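Local coordinates for CBS domain-containing protein (Thermoplasma acidophilum DSM 1728, PDB 1PVM) that is of uncharacterised function but joins two CBS domains to a metal-binding Zn ribbon-like domain, at the interface of chains A and B. Coordinates in Å, arbitrary orientation; residue numbers count along the deposited sequence, not the author numbering. Chains: chain A/B, conserved hypothetical protein Ta0289.

Contact 1: the interface of chains A and B. Residues chain A 32, 41, 58, 61-62; chain B 58-59, 61-62.
The delta-methyl CD1 of B:Ile62 lies against the gamma-methyl CG2 of A:Ile61 at 3.9 Å, and by the two-fold relation A:Ile62 CD1 rests on B:Ile61 CG2. These isoleucines belong to the helix that follows strand 52-57, within the first CBS domain sequence, residues 58-64 in chain A and 58-65 in chain B, and the two copies pack against each other across the two-fold interface of chains A and B, probably a CBS-CBS dimer interface. B:Ile62 uses its other branch too: with CG1 beside the backbone N (chi1 -63°), CG2 is anti to it and reaches A:Val32 CG1 at 3.8 Å and the ring carbon CE1 of A:Tyr41. The CG1 methylene of B:Ile62 packs on CG of A:Glu58, whose aliphatic stem thus covers the flank of the apolar centre. Farther out, A:Glu58 is extended beyond CG and presents both carboxylate oxygens to B:Arg59, which grips them side-on. B:Arg59 NE donates to A:Glu58 OE2 at 2.6 Å, which is also the salt bridge. B:Arg59 NH2 donates to A:Glu58 OE1 at 2.7 Å. Both oxygens lie nearly in the guanidinium plane, yet the nitrogens approach from above the carboxylate plane, the two planes being 46° apart. Bent at chi2 and chi3, the arginine folds back so that the guanidinium also stacks on one face of A:Tyr41, planes 12° apart. B:Arg59 CZ stands 3.7 Å from the A:Tyr41 ring centroid, a cation-pi contact offset toward the rim. An alanine in place of B:Arg59 would probably leave the A:Glu58 carboxylate without its charge partner and uncover that tyrosine face.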
# COMPACT_ATOMS: atom_id res chain seq x y z
N VAL A 32 8.20 -8.95 -4.81
CA VAL A 32 8.36 -7.70 -4.07
C VAL A 32 9.76 -7.13 -4.26
O VAL A 32 9.93 -5.90 -4.27
CB VAL A 32 8.05 -7.90 -2.57
CG1 VAL A 32 8.46 -6.65 -1.78
CG2 VAL A 32 6.55 -8.17 -2.39
N TYR A 41 5.01 -0.45 -8.01
CA TYR A 41 4.24 -1.30 -7.13
C TYR A 41 3.00 -1.92 -7.75
O TYR A 41 1.93 -1.99 -7.14
CB TYR A 41 3.93 -0.50 -5.86
CG TYR A 41 5.22 -0.16 -5.14
CD1 TYR A 41 5.85 -1.10 -4.33
CD2 TYR A 41 5.86 1.06 -5.34
CE1 TYR A 41 7.09 -0.84 -3.74
CE2 TYR A 41 7.10 1.34 -4.76
CZ TYR A 41 7.71 0.37 -3.97
OH TYR A 41 8.94 0.62 -3.40
N GLU A 58 0.25 -3.74 -4.03
CA GLU A 58 0.62 -3.67 -2.63
C GLU A 58 -0.52 -4.15 -1.74
O GLU A 58 -0.31 -4.93 -0.83
CB GLU A 58 0.95 -2.23 -2.23
CG GLU A 58 2.34 -1.77 -2.55
CD GLU A 58 2.71 -0.52 -1.78
OE1 GLU A 58 2.18 0.57 -2.11
OE2 GLU A 58 3.52 -0.62 -0.83
N ILE A 61 -1.08 -7.84 -1.43
CA ILE A 61 -0.13 -8.51 -0.55
C ILE A 61 -0.56 -8.35 0.92
O ILE A 61 -0.52 -9.31 1.71
CB ILE A 61 1.29 -7.95 -0.76
CG1 ILE A 61 1.77 -8.31 -2.17
CG2 ILE A 61 2.25 -8.51 0.28
CD1 ILE A 61 3.05 -7.61 -2.58
N ILE A 62 -0.99 -7.15 1.28
CA ILE A 62 -1.43 -6.87 2.64
C ILE A 62 -2.69 -7.65 3.01
O ILE A 62 -2.80 -8.16 4.13
CB ILE A 62 -1.69 -5.36 2.84
CG1 ILE A 62 -0.40 -4.58 2.62
CG2 ILE A 62 -2.26 -5.11 4.23
CD1 ILE A 62 0.75 -4.98 3.52
N GLU B 58 1.40 0.56 4.97
CA GLU B 58 1.47 -0.53 3.99
C GLU B 58 2.86 -0.58 3.35
O GLU B 58 3.47 -1.64 3.25
CB GLU B 58 0.46 -0.33 2.86
CG GLU B 58 -0.95 -0.77 3.16
CD GLU B 58 -1.77 -0.87 1.89
OE1 GLU B 58 -1.97 0.16 1.21
OE2 GLU B 58 -2.22 -1.99 1.56
N ARG B 59 3.34 0.58 2.91
CA ARG B 59 4.64 0.65 2.27
C ARG B 59 5.76 0.20 3.22
O ARG B 59 6.70 -0.46 2.78
CB ARG B 59 4.90 2.08 1.76
CG ARG B 59 6.17 2.23 0.92
CD ARG B 59 6.22 1.25 -0.24
NE ARG B 59 5.11 1.43 -1.17
CZ ARG B 59 5.01 2.43 -2.04
NH1 ARG B 59 5.96 3.35 -2.11
NH2 ARG B 59 3.95 2.50 -2.84
N ILE B 61 5.65 -2.08 5.36
CA ILE B 61 5.61 -3.54 5.36
C ILE B 61 6.22 -4.10 4.07
O ILE B 61 6.98 -5.07 4.10
CB ILE B 61 4.15 -4.04 5.52
CG1 ILE B 61 3.64 -3.63 6.91
CG2 ILE B 61 4.07 -5.53 5.33
CD1 ILE B 61 2.15 -3.77 7.09
N ILE B 62 5.90 -3.48 2.94
CA ILE B 62 6.42 -3.93 1.65
C ILE B 62 7.94 -3.70 1.54
O ILE B 62 8.68 -4.55 1.03
CB ILE B 62 5.73 -3.18 0.47
CG1 ILE B 62 4.23 -3.50 0.45
CG2 ILE B 62 6.38 -3.55 -0.85
CD1 ILE B 62 3.89 -4.97 0.31

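Contact 2: the interface of chains A and B. Residues chain A 62-63, 66-67; chain B 32, 36, 41.
B:Asn36 reaches from helix 28-38 of chain B onto the end of helix 58-64 in chain A, where its amide nitrogen ND2 donates a hydrogen bond to the backbone carbonyl O of A:Ile62 at 3.3 Å. The bond is long but nearly straight, 171° at the hydrogen. The acceptor lies in the amide plane of the asparagine, whereas the donor stands above the carbonyl plane of A:Ile62, 36° out of it. With CG beside its own backbone N (chi1 -70°), the asparagine turns its amide towards this helix end of the CBS domain. A:Pro67 adds an apolar neighbour to the same nitrogen, its ring carbon CG lying 3.6 Å from B:Asn36 ND2. The side chain of A:Lys63 runs past the asparagine in the opposite direction, but it is poorly ordered and its close approach to the amide oxygen is doubtful.

One turn earlier on the chain B helix, B:Val32 provides the apolar half of the patch. Its CB is 3.7 Å from the gamma-methyl CG2 of A:Ile66, a residue of 3-10 helix 66-68, and the two side chains cross at about a right angle. The valine's CG1 touches that same methyl and also meets A:Ile62 CG2 at 3.9 Å, so one branch spans both isoleucines. CG1 of B:Val32 further lies 3.5 Å from the carbonyl O of A:Ile62, the oxygen that accepts the asparagine bond.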
# COMPACT_ATOMS: atom_id res chain seq x y z
N ILE A 62 -0.99 -7.15 1.28
CA ILE A 62 -1.43 -6.87 2.64
C ILE A 62 -2.69 -7.65 3.01
O ILE A 62 -2.80 -8.16 4.13
CB ILE A 62 -1.69 -5.36 2.84
CG1 ILE A 62 -0.40 -4.58 2.62
CG2 ILE A 62 -2.26 -5.11 4.23
CD1 ILE A 62 0.75 -4.98 3.52
N LYS A 63 -3.63 -7.76 2.08
CA LYS A 63 -4.89 -8.45 2.35
C LYS A 63 -4.86 -9.95 2.11
O LYS A 63 -5.50 -10.71 2.84
CB LYS A 63 -6.02 -7.86 1.50
CG LYS A 63 -6.23 -6.35 1.65
CD LYS A 63 -7.05 -5.98 2.87
CE LYS A 63 -8.52 -6.36 2.71
NZ LYS A 63 -9.37 -5.79 3.80
N ILE A 66 -0.16 -11.51 3.74
CA ILE A 66 0.17 -11.42 5.16
C ILE A 66 -0.67 -12.32 6.06
O ILE A 66 -0.13 -13.02 6.92
CB ILE A 66 0.09 -9.95 5.69
CG1 ILE A 66 1.14 -9.07 4.99
CG2 ILE A 66 0.33 -9.93 7.21
CD1 ILE A 66 2.58 -9.43 5.31
N PRO A 67 -2.01 -12.33 5.88
CA PRO A 67 -2.86 -13.17 6.73
C PRO A 67 -2.61 -14.68 6.64
O PRO A 67 -3.15 -15.45 7.44
CB PRO A 67 -4.28 -12.79 6.28
CG PRO A 67 -4.11 -11.36 5.83
CD PRO A 67 -2.83 -11.44 5.04
N VAL B 32 -1.33 -6.20 11.02
CA VAL B 32 -2.06 -6.18 9.76
C VAL B 32 -3.51 -6.63 9.95
O VAL B 32 -4.39 -6.17 9.23
CB VAL B 32 -1.34 -7.04 8.71
CG1 VAL B 32 -2.23 -7.28 7.51
CG2 VAL B 32 -0.05 -6.34 8.27
N ASN B 36 -6.54 -4.61 8.28
CA ASN B 36 -7.54 -5.19 7.39
C ASN B 36 -8.95 -5.10 7.96
O ASN B 36 -9.90 -4.81 7.24
CB ASN B 36 -7.21 -6.66 7.08
CG ASN B 36 -5.99 -6.80 6.18
OD1 ASN B 36 -5.65 -5.88 5.43
ND2 ASN B 36 -5.33 -7.95 6.23
N TYR B 41 -4.95 1.85 7.17
CA TYR B 41 -3.60 1.47 6.76
C TYR B 41 -2.45 2.29 7.33
O TYR B 41 -1.40 2.46 6.70
CB TYR B 41 -3.57 1.40 5.24
CG TYR B 41 -4.63 0.44 4.75
CD1 TYR B 41 -4.44 -0.94 4.86
CD2 TYR B 41 -5.85 0.90 4.26
CE1 TYR B 41 -5.45 -1.84 4.52
CE2 TYR B 41 -6.87 0.01 3.92
CZ TYR B 41 -6.66 -1.36 4.05
OH TYR B 41 -7.66 -2.24 3.73

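The C-alpha centres of contact 1 and contact 2 are about 9 Å apart, and A:Ile62 belongs to both: its CG1 and CD1 branch serves contact 1, while its carbonyl and CG2 serve contact 2. Both draw on helix 58-64 of chain A. Contact 1 sets it against its counterpart in chain B, whereas contact 2 sets its end and the following 3-10 helix 66-68 against helix 28-38 of chain B. Because the interface is two-fold symmetric, each contact recurs with the chains exchanged. Together they form a continuous part of the CBS-to-CBS surface, consistent with a dimer, although the deposited assembly alone does not prove one in solution.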